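Local coordinates for RNA-binding protein RO60 (Deinococcus radiodurans, PDB 2NVO) that binds several small RNAs that accumulate during recovery from ultraviolet irradiation and contributes to the organism's resistance to that radiation, at residues A[368-376]-A[433-441]; A[390-401]-A[420-430]. All coordinates share one frame; numbering follows the deposited sequence.

Contact 1 of 2, residues A[368-376]-A[433-441]. Unlike the reference sequence in segment 433-441: V436 (reference Met). With CA (calcium ion), chain B.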
ATOM      1  N   ALA A 368     -22.366  -7.915   0.563  1.00  5.12           N
ATOM      2  CA  ALA A 368     -23.298  -8.144  -0.531  1.00  5.24           C
ATOM      3  C   ALA A 368     -22.463  -8.211  -1.823  1.00  5.66           C
ATOM      4  O   ALA A 368     -21.855  -7.227  -2.222  1.00  5.12           O
ATOM      5  CB  ALA A 368     -24.287  -7.018  -0.582  1.00  5.12           C
ATOM      6  N   LEU A 369     -22.420  -9.395  -2.415  1.00  5.36           N
ATOM      7  CA  LEU A 369     -21.609  -9.684  -3.580  1.00  6.74           C
ATOM      8  C   LEU A 369     -22.439  -9.634  -4.855  1.00  5.75           C
ATOM      9  O   LEU A 369     -23.495 -10.246  -4.948  1.00  5.12           O
ATOM     10  CB  LEU A 369     -21.011 -11.088  -3.460  1.00  5.58           C
ATOM     11  CG  LEU A 369     -19.719 -11.293  -2.688  1.00  9.61           C
ATOM     12  CD1 LEU A 369     -19.631 -10.363  -1.481  1.00  5.12           C
ATOM     13  CD2 LEU A 369     -19.499 -12.749  -2.317  1.00  8.62           C
ATOM     14  N   ASP A 370     -21.934  -8.883  -5.821  1.00  5.12           N
ATOM     15  CA  ASP A 370     -22.352  -8.995  -7.208  1.00  5.12           C
ATOM     16  C   ASP A 370     -22.014 -10.429  -7.638  1.00  5.12           C
ATOM     17  O   ASP A 370     -20.872 -10.885  -7.490  1.00  5.12           O
ATOM     18  CB  ASP A 370     -21.575  -7.944  -8.034  1.00  5.12           C
ATOM     19  CG  ASP A 370     -22.111  -7.784  -9.466  1.00  5.12           C
ATOM     20  OD1 ASP A 370     -22.464  -8.801 -10.081  1.00  5.12           O
ATOM     21  OD2 ASP A 370     -22.159  -6.640  -9.961  1.00  5.12           O
ATOM     22  N   VAL A 371     -23.000 -11.161  -8.139  1.00  5.12           N
ATOM     23  CA  VAL A 371     -22.800 -12.561  -8.524  1.00  6.40           C
ATOM     24  C   VAL A 371     -23.022 -12.797 -10.022  1.00  7.17           C
ATOM     25  O   VAL A 371     -23.154 -13.933 -10.455  1.00  9.66           O
ATOM     26  CB  VAL A 371     -23.744 -13.524  -7.719  1.00  7.44           C
ATOM     27  CG1 VAL A 371     -23.400 -13.495  -6.230  1.00  5.69           C
ATOM     28  CG2 VAL A 371     -25.209 -13.167  -7.946  1.00  8.10           C
ATOM     29  N   SER A 372     -23.074 -11.725 -10.797  1.00  6.66           N
ATOM     30  CA  SER A 372     -23.329 -11.848 -12.231  1.00 10.43           C
ATOM     31  C   SER A 372     -22.071 -12.284 -12.977  1.00  9.64           C
ATOM     32  O   SER A 372     -20.963 -12.230 -12.426  1.00  5.12           O
ATOM     33  CB  SER A 372     -23.827 -10.520 -12.781  1.00  7.19           C
ATOM     34  OG  SER A 372     -22.852  -9.510 -12.605  1.00  9.06           O
ATOM     35  N   GLY A 373     -22.251 -12.698 -14.236  1.00  8.90           N
ATOM     36  CA  GLY A 373     -21.177 -13.292 -15.014  1.00  8.54           C
ATOM     37  C   GLY A 373     -19.946 -12.436 -15.262  1.00  7.25           C
ATOM     38  O   GLY A 373     -18.824 -12.964 -15.356  1.00  8.58           O
ATOM     39  N   SER A 374     -20.129 -11.126 -15.376  1.00  7.20           N
ATOM     40  CA  SER A 374     -18.986 -10.266 -15.650  1.00  9.78           C
ATOM     41  C   SER A 374     -17.981 -10.278 -14.484  1.00  8.32           C
ATOM     42  O   SER A 374     -16.821  -9.935 -14.668  1.00  5.12           O
ATOM     43  CB  SER A 374     -19.424  -8.840 -15.969  1.00  6.77           C
ATOM     44  OG  SER A 374     -20.001  -8.222 -14.825  1.00  9.49           O
ATOM     45  N   MET A 375     -18.427 -10.712 -13.302  1.00  8.59           N
ATOM     46  CA  MET A 375     -17.518 -10.814 -12.147  1.00  5.73           C
ATOM     47  C   MET A 375     -16.386 -11.807 -12.437  1.00  7.04           C
ATOM     48  O   MET A 375     -15.365 -11.791 -11.774  1.00  5.12           O
ATOM     49  CB  MET A 375     -18.286 -11.210 -10.866  1.00  5.12           C
ATOM     50  CG  MET A 375     -19.225 -10.103 -10.349  1.00  5.12           C
ATOM     51  SD  MET A 375     -18.409  -8.594  -9.813  1.00  5.12           S
ATOM     52  CE  MET A 375     -17.748  -9.094  -8.191  1.00  5.12           C
ATOM     53  N   THR A 376     -16.593 -12.689 -13.417  1.00  5.84           N
ATOM     54  CA  THR A 376     -15.549 -13.644 -13.816  1.00  7.00           C
ATOM     55  C   THR A 376     -14.546 -13.057 -14.837  1.00  8.51           C
ATOM     56  O   THR A 376     -13.619 -13.752 -15.279  1.00  8.83           O
ATOM     57  CB  THR A 376     -16.136 -14.980 -14.352  1.00  8.34           C
ATOM     58  OG1 THR A 376     -16.755 -14.764 -15.630  1.00 11.79           O
ATOM     59  CG2 THR A 376     -17.148 -15.549 -13.371  1.00  9.41           C
ATOM     60  N   ALA A 433     -20.664 -17.604  -5.239  1.00  9.32           N
ATOM     61  CA  ALA A 433     -20.776 -16.202  -5.607  1.00  8.25           C
ATOM     62  C   ALA A 433     -20.938 -16.012  -7.123  1.00  8.42           C
ATOM     63  O   ALA A 433     -20.511 -15.009  -7.677  1.00  7.85           O
ATOM     64  CB  ALA A 433     -19.556 -15.446  -5.131  1.00  6.90           C
ATOM     65  N   GLN A 434     -21.545 -16.993  -7.774  1.00 10.25           N
ATOM     66  CA  GLN A 434     -21.861 -16.902  -9.199  1.00 13.80           C
ATOM     67  C   GLN A 434     -23.259 -17.461  -9.414  1.00 13.47           C
ATOM     68  O   GLN A 434     -23.605 -18.532  -8.920  1.00 14.83           O
ATOM     69  CB  GLN A 434     -20.815 -17.643 -10.058  1.00 14.77           C
ATOM     70  CG  GLN A 434     -19.592 -16.760 -10.385  1.00 10.31           C
ATOM     71  CD  GLN A 434     -19.993 -15.530 -11.195  1.00 11.28           C
ATOM     72  OE1 GLN A 434     -19.928 -14.376 -10.724  1.00  9.72           O
ATOM     73  NE2 GLN A 434     -20.449 -15.775 -12.405  1.00 10.19           N
ATOM     74  N   SER A 435     -24.082 -16.699 -10.106  1.00 14.53           N
ATOM     75  CA  SER A 435     -25.441 -17.113 -10.342  1.00 19.18           C
ATOM     76  C   SER A 435     -25.830 -16.673 -11.740  1.00 17.04           C
ATOM     77  O   SER A 435     -25.778 -15.487 -12.060  1.00 19.50           O
ATOM     78  CB  SER A 435     -26.365 -16.501  -9.286  1.00 17.32           C
ATOM     79  OG  SER A 435     -27.720 -16.703  -9.627  1.00 20.92           O
ATOM     80  N   VAL A 436     -26.211 -17.637 -12.569  1.00 21.11           N
ATOM     81  CA  VAL A 436     -26.691 -17.374 -13.928  1.00 21.84           C
ATOM     82  C   VAL A 436     -27.811 -16.331 -13.988  1.00 20.32           C
ATOM     83  O   VAL A 436     -27.861 -15.518 -14.909  1.00 19.57           O
ATOM     84  CB  VAL A 436     -27.195 -18.670 -14.603  1.00 25.80           C
ATOM     85  CG1 VAL A 436     -27.636 -18.382 -16.021  1.00 28.53           C
ATOM     86  CG2 VAL A 436     -26.114 -19.733 -14.584  1.00 31.05           C
ATOM     87  N   SER A 437     -28.717 -16.355 -13.016  1.00 20.49           N
ATOM     88  CA  SER A 437     -29.737 -15.323 -12.947  1.00 18.25           C
ATOM     89  C   SER A 437     -29.384 -14.361 -11.830  1.00 18.49           C
ATOM     90  O   SER A 437     -29.090 -14.765 -10.705  1.00 23.90           O
ATOM     91  CB  SER A 437     -31.133 -15.924 -12.755  1.00 24.09           C
ATOM     92  OG  SER A 437     -31.294 -16.413 -11.441  1.00 34.07           O
ATOM     93  N   PHE A 438     -29.391 -13.080 -12.143  1.00 16.16           N
ATOM     94  CA  PHE A 438     -28.908 -12.089 -11.195  1.00 13.73           C
ATOM     95  C   PHE A 438     -29.808 -10.883 -11.313  1.00 12.36           C
ATOM     96  O   PHE A 438     -30.616 -10.800 -12.239  1.00 12.46           O
ATOM     97  CB  PHE A 438     -27.452 -11.727 -11.511  1.00 11.45           C
ATOM     98  CG  PHE A 438     -27.248 -11.259 -12.924  1.00 11.63           C
ATOM     99  CD1 PHE A 438     -27.465  -9.943 -13.261  1.00 11.50           C
ATOM    100  CD2 PHE A 438     -26.872 -12.151 -13.915  1.00 15.11           C
ATOM    101  CE1 PHE A 438     -27.284  -9.497 -14.576  1.00 15.56           C
ATOM    102  CE2 PHE A 438     -26.691 -11.720 -15.234  1.00 13.43           C
ATOM    103  CZ  PHE A 438     -26.896 -10.386 -15.559  1.00 13.74           C
ATOM    104  N   GLY A 439     -29.679  -9.954 -10.375  1.00 13.82           N
ATOM    105  CA  GLY A 439     -30.391  -8.695 -10.438  1.00 10.64           C
ATOM    106  C   GLY A 439     -29.399  -7.554 -10.463  1.00 10.89           C
ATOM    107  O   GLY A 439     -28.198  -7.775 -10.432  1.00 10.61           O
ATOM    108  N   GLY A 440     -29.904  -6.333 -10.525  1.00 11.42           N
ATOM    109  CA  GLY A 440     -29.068  -5.155 -10.585  1.00 12.91           C
ATOM    110  C   GLY A 440     -28.260  -5.033  -9.310  1.00 10.76           C
ATOM    111  O   GLY A 440     -28.722  -5.395  -8.228  1.00 11.36           O
ATOM    112  N   THR A 441     -27.045  -4.521  -9.425  1.00  8.10           N
ATOM    113  CA  THR A 441     -26.210  -4.359  -8.244  1.00  7.90           C
ATOM    114  C   THR A 441     -26.589  -3.065  -7.499  1.00 10.47           C
ATOM    115  O   THR A 441     -25.949  -2.040  -7.637  1.00  8.19           O
ATOM    116  CB  THR A 441     -24.719  -4.436  -8.592  1.00  8.07           C
ATOM    117  OG1 THR A 441     -24.457  -5.752  -9.100  1.00  6.91           O
ATOM    118  CG2 THR A 441     -23.887  -4.218  -7.325  1.00  7.98           C
TER
HETATM  119 CA    CA B 533     -22.392  -7.613 -14.275  1.00  5.12          CA
HETATM  120  O   HOH W   1     -18.902 -12.763  -7.739  1.00  6.87           O
HETATM  121  O   HOH W   2     -25.486  -7.612 -10.756  1.00  8.05           O
HETATM  122  O   HOH W   3     -21.242  -6.561 -12.387  1.00  5.12           O
HETATM  123  O   HOH W   4     -24.666  -7.043 -13.495  1.00  9.80           O
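D370 and T441 meet through their side-chain oxygens: T441 OG1 donates to D370 OD2 at 2.6 Å, arriving from above the carboxylate plane, 77° out of it, with the two side chains crossing at about a right angle. The aspartate can be followed outward. Its CB passes 3.8 Å from T441 OG1; CG stands anti to the backbone N (chi1 -169°), which turns the carboxylate back over the turn that follows. OD1 accepts the backbone N of S372, closing an Asx turn, and also S372 OG at 2.7 Å, through its syn lone pair. OD2, besides T441, takes a hydrogen bond from T464 and one from a water that itself binds calcium. Two acceptor oxygens on a short stem are what this place needs, and five bonds fix the carboxylate's rotation. This is the MIDAS-like motif of the VWFA-like domain, with the DxSxS signature in D370, S372 and S374. The serine hydroxyls coordinate calcium directly, S372 OG at 2.6 Å, with E467 and two waters completing the coordination. Since S372 OG gives its proton to D370, it can turn a lone pair to the metal. T441, probably a metal ligand in relatives or other states, does not bind calcium here; its hydroxyl holds D370, which is linked to the ion by a water and by S372. Beside the site, S372 CB lies over the face of the F438 ring, 3.6 Å from its centroid, a CH-pi contact for which a small side chain leaves room. Next to D370 in the chain, V371 O accepts S435 N at 2.9 Å in a fairly straight bond (158°), and V371 CG2 rests 3.8 Å from S435 CB, while L369 CD2 packs on A433 CB.

Contact 2 of 2, residues A[390-401]-A[420-430]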
ATOM      1  N   MET A 390     -13.163 -13.820  -7.751  1.00  5.12           N
ATOM      2  CA  MET A 390     -12.138 -14.380  -6.874  1.00  5.31           C
ATOM      3  C   MET A 390     -11.797 -13.426  -5.726  1.00  5.63           C
ATOM      4  O   MET A 390     -11.695 -13.844  -4.568  1.00  5.12           O
ATOM      5  CB  MET A 390     -10.888 -14.738  -7.680  1.00  5.39           C
ATOM      6  CG  MET A 390      -9.831 -15.485  -6.878  1.00  5.12           C
ATOM      7  SD  MET A 390      -8.316 -15.768  -7.814  1.00  9.74           S
ATOM      8  CE  MET A 390      -8.916 -16.801  -9.151  1.00  9.79           C
ATOM      9  N   ALA A 391     -11.607 -12.147  -6.045  1.00  5.12           N
ATOM     10  CA  ALA A 391     -11.250 -11.164  -5.026  1.00  5.85           C
ATOM     11  C   ALA A 391     -12.334 -11.045  -3.950  1.00  6.24           C
ATOM     12  O   ALA A 391     -12.028 -11.029  -2.746  1.00  5.12           O
ATOM     13  CB  ALA A 391     -10.964  -9.796  -5.649  1.00  5.44           C
ATOM     14  N   ALA A 392     -13.587 -10.933  -4.386  1.00  5.12           N
ATOM     15  CA  ALA A 392     -14.724 -10.812  -3.487  1.00  5.12           C
ATOM     16  C   ALA A 392     -14.919 -12.073  -2.612  1.00  7.28           C
ATOM     17  O   ALA A 392     -15.295 -11.976  -1.425  1.00  5.12           O
ATOM     18  CB  ALA A 392     -16.002 -10.493  -4.282  1.00  5.12           C
ATOM     19  N   ALA A 393     -14.684 -13.243  -3.207  1.00  5.12           N
ATOM     20  CA  ALA A 393     -14.753 -14.500  -2.466  1.00  5.75           C
ATOM     21  C   ALA A 393     -13.666 -14.587  -1.422  1.00  6.52           C
ATOM     22  O   ALA A 393     -13.916 -15.073  -0.299  1.00  5.12           O
ATOM     23  CB  ALA A 393     -14.702 -15.715  -3.407  1.00  5.78           C
ATOM     24  N   ALA A 394     -12.461 -14.135  -1.785  1.00  5.12           N
ATOM     25  CA  ALA A 394     -11.336 -14.058  -0.851  1.00  5.12           C
ATOM     26  C   ALA A 394     -11.674 -13.144   0.342  1.00  6.36           C
ATOM     27  O   ALA A 394     -11.495 -13.532   1.513  1.00  5.12           O
ATOM     28  CB  ALA A 394     -10.050 -13.562  -1.575  1.00  5.12           C
ATOM     29  N   MET A 395     -12.194 -11.948   0.044  1.00  5.12           N
ATOM     30  CA  MET A 395     -12.540 -10.980   1.083  1.00  5.61           C
ATOM     31  C   MET A 395     -13.697 -11.482   1.961  1.00  7.35           C
ATOM     32  O   MET A 395     -13.758 -11.169   3.143  1.00  5.51           O
ATOM     33  CB  MET A 395     -12.893  -9.615   0.477  1.00  6.79           C
ATOM     34  CG  MET A 395     -11.697  -8.885  -0.183  1.00  7.64           C
ATOM     35  SD  MET A 395     -10.287  -8.642   0.932  1.00  8.61           S
ATOM     36  CE  MET A 395     -10.956  -7.531   2.148  1.00 10.78           C
ATOM     37  N   SER A 396     -14.607 -12.249   1.376  1.00  5.12           N
ATOM     38  CA  SER A 396     -15.721 -12.850   2.122  1.00  6.19           C
ATOM     39  C   SER A 396     -15.190 -13.865   3.133  1.00  8.67           C
ATOM     40  O   SER A 396     -15.542 -13.821   4.314  1.00  7.67           O
ATOM     41  CB  SER A 396     -16.692 -13.551   1.178  1.00  7.52           C
ATOM     42  OG  SER A 396     -17.422 -12.612   0.397  1.00  9.61           O
ATOM     43  N   LEU A 397     -14.316 -14.754   2.668  1.00  5.12           N
ATOM     44  CA  LEU A 397     -13.673 -15.721   3.554  1.00  7.90           C
ATOM     45  C   LEU A 397     -12.945 -15.034   4.707  1.00  9.48           C
ATOM     46  O   LEU A 397     -13.066 -15.451   5.881  1.00  9.60           O
ATOM     47  CB  LEU A 397     -12.719 -16.618   2.790  1.00  7.11           C
ATOM     48  CG  LEU A 397     -13.408 -17.618   1.874  1.00  7.83           C
ATOM     49  CD1 LEU A 397     -12.343 -18.365   1.103  1.00  8.52           C
ATOM     50  CD2 LEU A 397     -14.320 -18.587   2.692  1.00  8.37           C
ATOM     51  N   ILE A 398     -12.201 -13.986   4.379  1.00  6.90           N
ATOM     52  CA  ILE A 398     -11.544 -13.165   5.405  1.00  9.46           C
ATOM     53  C   ILE A 398     -12.502 -12.626   6.461  1.00 10.64           C
ATOM     54  O   ILE A 398     -12.241 -12.766   7.663  1.00 14.42           O
ATOM     55  CB  ILE A 398     -10.746 -12.003   4.790  1.00  8.69           C
ATOM     56  CG1 ILE A 398      -9.515 -12.553   4.070  1.00  8.58           C
ATOM     57  CG2 ILE A 398     -10.314 -11.023   5.875  1.00 11.65           C
ATOM     58  CD1 ILE A 398      -8.626 -11.498   3.389  1.00 11.39           C
ATOM     59  N   ALA A 399     -13.590 -11.989   6.025  1.00  7.81           N
ATOM     60  CA  ALA A 399     -14.603 -11.485   6.954  1.00 10.48           C
ATOM     61  C   ALA A 399     -15.189 -12.614   7.807  1.00 13.76           C
ATOM     62  O   ALA A 399     -15.197 -12.530   9.039  1.00 12.83           O
ATOM     63  CB  ALA A 399     -15.703 -10.751   6.217  1.00 10.09           C
ATOM     64  N   LEU A 400     -15.655 -13.671   7.143  1.00 11.06           N
ATOM     65  CA  LEU A 400     -16.246 -14.809   7.830  1.00 13.01           C
ATOM     66  C   LEU A 400     -15.325 -15.394   8.897  1.00 14.22           C
ATOM     67  O   LEU A 400     -15.782 -15.770   9.968  1.00 12.19           O
ATOM     68  CB  LEU A 400     -16.688 -15.870   6.826  1.00  9.88           C
ATOM     69  CG  LEU A 400     -17.941 -15.425   6.059  1.00 12.77           C
ATOM     70  CD1 LEU A 400     -18.107 -16.175   4.752  1.00  9.47           C
ATOM     71  CD2 LEU A 400     -19.200 -15.551   6.931  1.00 11.34           C
ATOM     72  N   ARG A 401     -14.030 -15.432   8.615  1.00 11.12           N
ATOM     73  CA  ARG A 401     -13.068 -16.033   9.525  1.00 15.63           C
ATOM     74  C   ARG A 401     -12.504 -15.080  10.590  1.00 15.51           C
ATOM     75  O   ARG A 401     -11.922 -15.539  11.561  1.00 19.40           O
ATOM     76  CB  ARG A 401     -11.918 -16.690   8.742  1.00 13.36           C
ATOM     77  CG  ARG A 401     -12.355 -17.938   7.977  1.00 14.21           C
ATOM     78  CD  ARG A 401     -11.191 -18.682   7.316  1.00 17.00           C
ATOM     79  NE  ARG A 401     -11.707 -19.654   6.345  1.00 18.02           N
ATOM     80  CZ  ARG A 401     -11.032 -20.144   5.308  1.00 18.07           C
ATOM     81  NH1 ARG A 401      -9.778 -19.768   5.091  1.00 19.94           N
ATOM     82  NH2 ARG A 401     -11.619 -21.004   4.475  1.00 16.72           N
ATOM     83  N   ILE A 420     -21.963 -18.941   1.967  1.00 12.31           N
ATOM     84  CA  ILE A 420     -20.534 -19.113   2.158  1.00 10.88           C
ATOM     85  C   ILE A 420     -20.220 -19.160   3.645  1.00 11.92           C
ATOM     86  O   ILE A 420     -20.721 -18.354   4.417  1.00 12.55           O
ATOM     87  CB  ILE A 420     -19.724 -17.981   1.515  1.00 10.44           C
ATOM     88  CG1 ILE A 420     -19.979 -17.957   0.007  1.00 10.05           C
ATOM     89  CG2 ILE A 420     -18.242 -18.170   1.790  1.00 11.64           C
ATOM     90  CD1 ILE A 420     -19.744 -16.609  -0.624  1.00  9.95           C
ATOM     91  N   THR A 421     -19.372 -20.100   4.047  1.00 10.60           N
ATOM     92  CA  THR A 421     -18.990 -20.213   5.456  1.00 13.62           C
ATOM     93  C   THR A 421     -17.482 -20.281   5.597  1.00 14.34           C
ATOM     94  O   THR A 421     -16.761 -20.421   4.592  1.00 10.95           O
ATOM     95  CB  THR A 421     -19.618 -21.465   6.109  1.00 15.06           C
ATOM     96  OG1 THR A 421     -18.852 -22.619   5.760  1.00 16.76           O
ATOM     97  CG2 THR A 421     -21.051 -21.644   5.636  1.00 16.69           C
ATOM     98  N   PRO A 422     -16.994 -20.186   6.845  1.00 15.40           N
ATOM     99  CA  PRO A 422     -15.567 -20.251   7.126  1.00 13.66           C
ATOM    100  C   PRO A 422     -14.994 -21.601   6.729  1.00 14.60           C
ATOM    101  O   PRO A 422     -13.772 -21.733   6.641  1.00 17.97           O
ATOM    102  CB  PRO A 422     -15.497 -20.076   8.646  1.00 15.55           C
ATOM    103  CG  PRO A 422     -16.817 -19.532   9.048  1.00 13.50           C
ATOM    104  CD  PRO A 422     -17.784 -20.097   8.089  1.00 17.95           C
ATOM    105  N   ARG A 423     -15.853 -22.580   6.469  1.00 11.32           N
ATOM    106  CA  ARG A 423     -15.390 -23.901   6.044  1.00 15.25           C
ATOM    107  C   ARG A 423     -15.148 -23.988   4.541  1.00 17.09           C
ATOM    108  O   ARG A 423     -14.539 -24.938   4.052  1.00 19.06           O
ATOM    109  CB  ARG A 423     -16.367 -24.993   6.486  1.00 20.70           C
ATOM    110  CG  ARG A 423     -16.168 -25.427   7.935  1.00 24.07           C
ATOM    111  CD  ARG A 423     -17.411 -26.074   8.531  1.00 28.09           C
ATOM    112  NE  ARG A 423     -18.405 -25.073   8.902  1.00 32.26           N
ATOM    113  CZ  ARG A 423     -19.531 -24.866   8.232  1.00 28.10           C
ATOM    114  NH1 ARG A 423     -19.803 -25.604   7.159  1.00 32.13           N
ATOM    115  NH2 ARG A 423     -20.377 -23.928   8.634  1.00 24.61           N
ATOM    116  N   ASP A 424     -15.632 -23.000   3.807  1.00 12.95           N
ATOM    117  CA  ASP A 424     -15.464 -22.988   2.362  1.00 13.76           C
ATOM    118  C   ASP A 424     -13.998 -22.790   1.990  1.00 10.46           C
ATOM    119  O   ASP A 424     -13.207 -22.266   2.770  1.00 12.19           O
ATOM    120  CB  ASP A 424     -16.319 -21.869   1.738  1.00 12.45           C
ATOM    121  CG  ASP A 424     -17.743 -22.308   1.436  1.00 16.78           C
ATOM    122  OD1 ASP A 424     -17.948 -23.094   0.492  1.00 19.62           O
ATOM    123  OD2 ASP A 424     -18.675 -21.848   2.124  1.00 13.96           O
ATOM    124  N   THR A 425     -13.635 -23.233   0.795  1.00 11.63           N
ATOM    125  CA  THR A 425     -12.369 -22.844   0.196  1.00 11.66           C
ATOM    126  C   THR A 425     -12.599 -21.634  -0.718  1.00 10.54           C
ATOM    127  O   THR A 425     -13.731 -21.256  -0.988  1.00  8.86           O
ATOM    128  CB  THR A 425     -11.848 -23.929  -0.717  1.00 11.38           C
ATOM    129  OG1 THR A 425     -12.896 -24.317  -1.609  1.00 13.36           O
ATOM    130  CG2 THR A 425     -11.371 -25.134   0.084  1.00 19.56           C
ATOM    131  N   LEU A 426     -11.508 -21.059  -1.208  1.00 11.85           N
ATOM    132  CA  LEU A 426     -11.588 -19.955  -2.152  1.00 11.62           C
ATOM    133  C   LEU A 426     -12.418 -20.405  -3.343  1.00  9.94           C
ATOM    134  O   LEU A 426     -13.315 -19.711  -3.793  1.00  9.06           O
ATOM    135  CB  LEU A 426     -10.182 -19.548  -2.598  1.00 10.88           C
ATOM    136  CG  LEU A 426     -10.156 -18.409  -3.626  1.00  8.57           C
ATOM    137  CD1 LEU A 426     -10.931 -17.174  -3.092  1.00  7.35           C
ATOM    138  CD2 LEU A 426      -8.731 -18.045  -4.013  1.00 10.92           C
ATOM    139  N   GLU A 427     -12.120 -21.595  -3.837  1.00 10.92           N
ATOM    140  CA  GLU A 427     -12.829 -22.154  -4.986  1.00 13.75           C
ATOM    141  C   GLU A 427     -14.333 -22.387  -4.751  1.00 12.22           C
ATOM    142  O   GLU A 427     -15.145 -22.048  -5.594  1.00 10.33           O
ATOM    143  CB  GLU A 427     -12.143 -23.451  -5.440  1.00 20.16           C
ATOM    144  CG  GLU A 427     -10.608 -23.452  -5.248  1.00 23.87           C
ATOM    145  CD  GLU A 427     -10.179 -23.770  -3.803  1.00 23.43           C
ATOM    146  OE1 GLU A 427     -10.553 -24.844  -3.263  1.00 30.01           O
ATOM    147  OE2 GLU A 427      -9.449 -22.959  -3.213  1.00 20.69           O
ATOM    148  N   SER A 428     -14.717 -22.936  -3.596  1.00 13.86           N
ATOM    149  CA  SER A 428     -16.137 -23.183  -3.362  1.00 13.15           C
ATOM    150  C   SER A 428     -16.906 -21.878  -3.097  1.00 10.70           C
ATOM    151  O   SER A 428     -18.057 -21.737  -3.496  1.00 10.55           O
ATOM    152  CB  SER A 428     -16.365 -24.234  -2.248  1.00 12.83           C
ATOM    153  OG  SER A 428     -15.854 -23.799  -1.001  1.00 11.78           O
ATOM    154  N   ALA A 429     -16.264 -20.925  -2.433  1.00  9.95           N
ATOM    155  CA  ALA A 429     -16.859 -19.601  -2.224  1.00  8.47           C
ATOM    156  C   ALA A 429     -17.067 -18.879  -3.568  1.00  8.35           C
ATOM    157  O   ALA A 429     -18.080 -18.237  -3.784  1.00  5.58           O
ATOM    158  CB  ALA A 429     -15.976 -18.764  -1.325  1.00  5.97           C
ATOM    159  N   MET A 430     -16.084 -18.978  -4.455  1.00  8.29           N
ATOM    160  CA  MET A 430     -16.213 -18.369  -5.776  1.00  7.73           C
ATOM    161  C   MET A 430     -17.467 -18.862  -6.491  1.00  9.33           C
ATOM    162  O   MET A 430     -18.206 -18.075  -7.079  1.00  9.71           O
ATOM    163  CB  MET A 430     -14.961 -18.651  -6.626  1.00  8.27           C
ATOM    164  CG  MET A 430     -13.772 -17.765  -6.273  1.00  8.07           C
ATOM    165  SD  MET A 430     -12.291 -18.234  -7.181  1.00 10.97           S
ATOM    166  CE  MET A 430     -12.824 -17.901  -8.864  1.00 10.88           C
TER
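M390 and M430 cross obliquely, M390 CG lying 3.7 Å from M430 SD. M390 leaves its helix with CG anti to the backbone N (chi1 -173°) and bends only at chi3; M430, likewise bent at its last torsion, lays CG 3.6 Å from A393 CB. Long, flexible methionine chains can fold along each other here. Small alanines, A393 CB touching A429 CB at 3.9 Å, let the axes of 390-401 and 426-430 come within 8.7 Å. These segments of helices 388-402 and 426-432 cross at 112° in this VWFA-like, Rossmann-type domain, where helix 388-402 lies against strands 364-369 and 405-411 through S396 and L400 among others. L426 swings CG opposite its own N (chi1 179°), carrying CD1 to M390 O and A394 N. T425 caps helix 426-432 in a capping box with S428. The branched end of L397 fills two places at once: CD1 sits 3.6 Å from L426 N, CD2 by T421 O and D424 O. L400 crosses I420 at about a right angle, its CD1 3.4 Å from I420 O. R401, extended from CG to NE, runs past the P422 ring; NE bonds to P422 O at 2.9 Å on an in-plane carbonyl lone pair, but the bond is bent and the oxygen lies out of the guanidinium plane. F355 makes a cation-pi contact with this arginine.

Both contacts belong to the VWFA-like domain that closes the horseshoe of helical repeats into a ring, and their centres lie 15 Å apart. Along the chain contact 2 is nested inside contact 1: strand 364-369, inside the sheet between 459-464 and 405-411, ends in the metal loop; helix 388-402 follows, two strands come next, and helix 426-432 runs into segment 433-441. They also touch in space, where L369 packs on A392 and S396 of the helix and on I420. Contact 2 joins helix 388-402 to the turn and helix 426-432, whose end runs on into the loop that carries T441 to the metal site, so that helix pair and metal loop form one continuous packed unit.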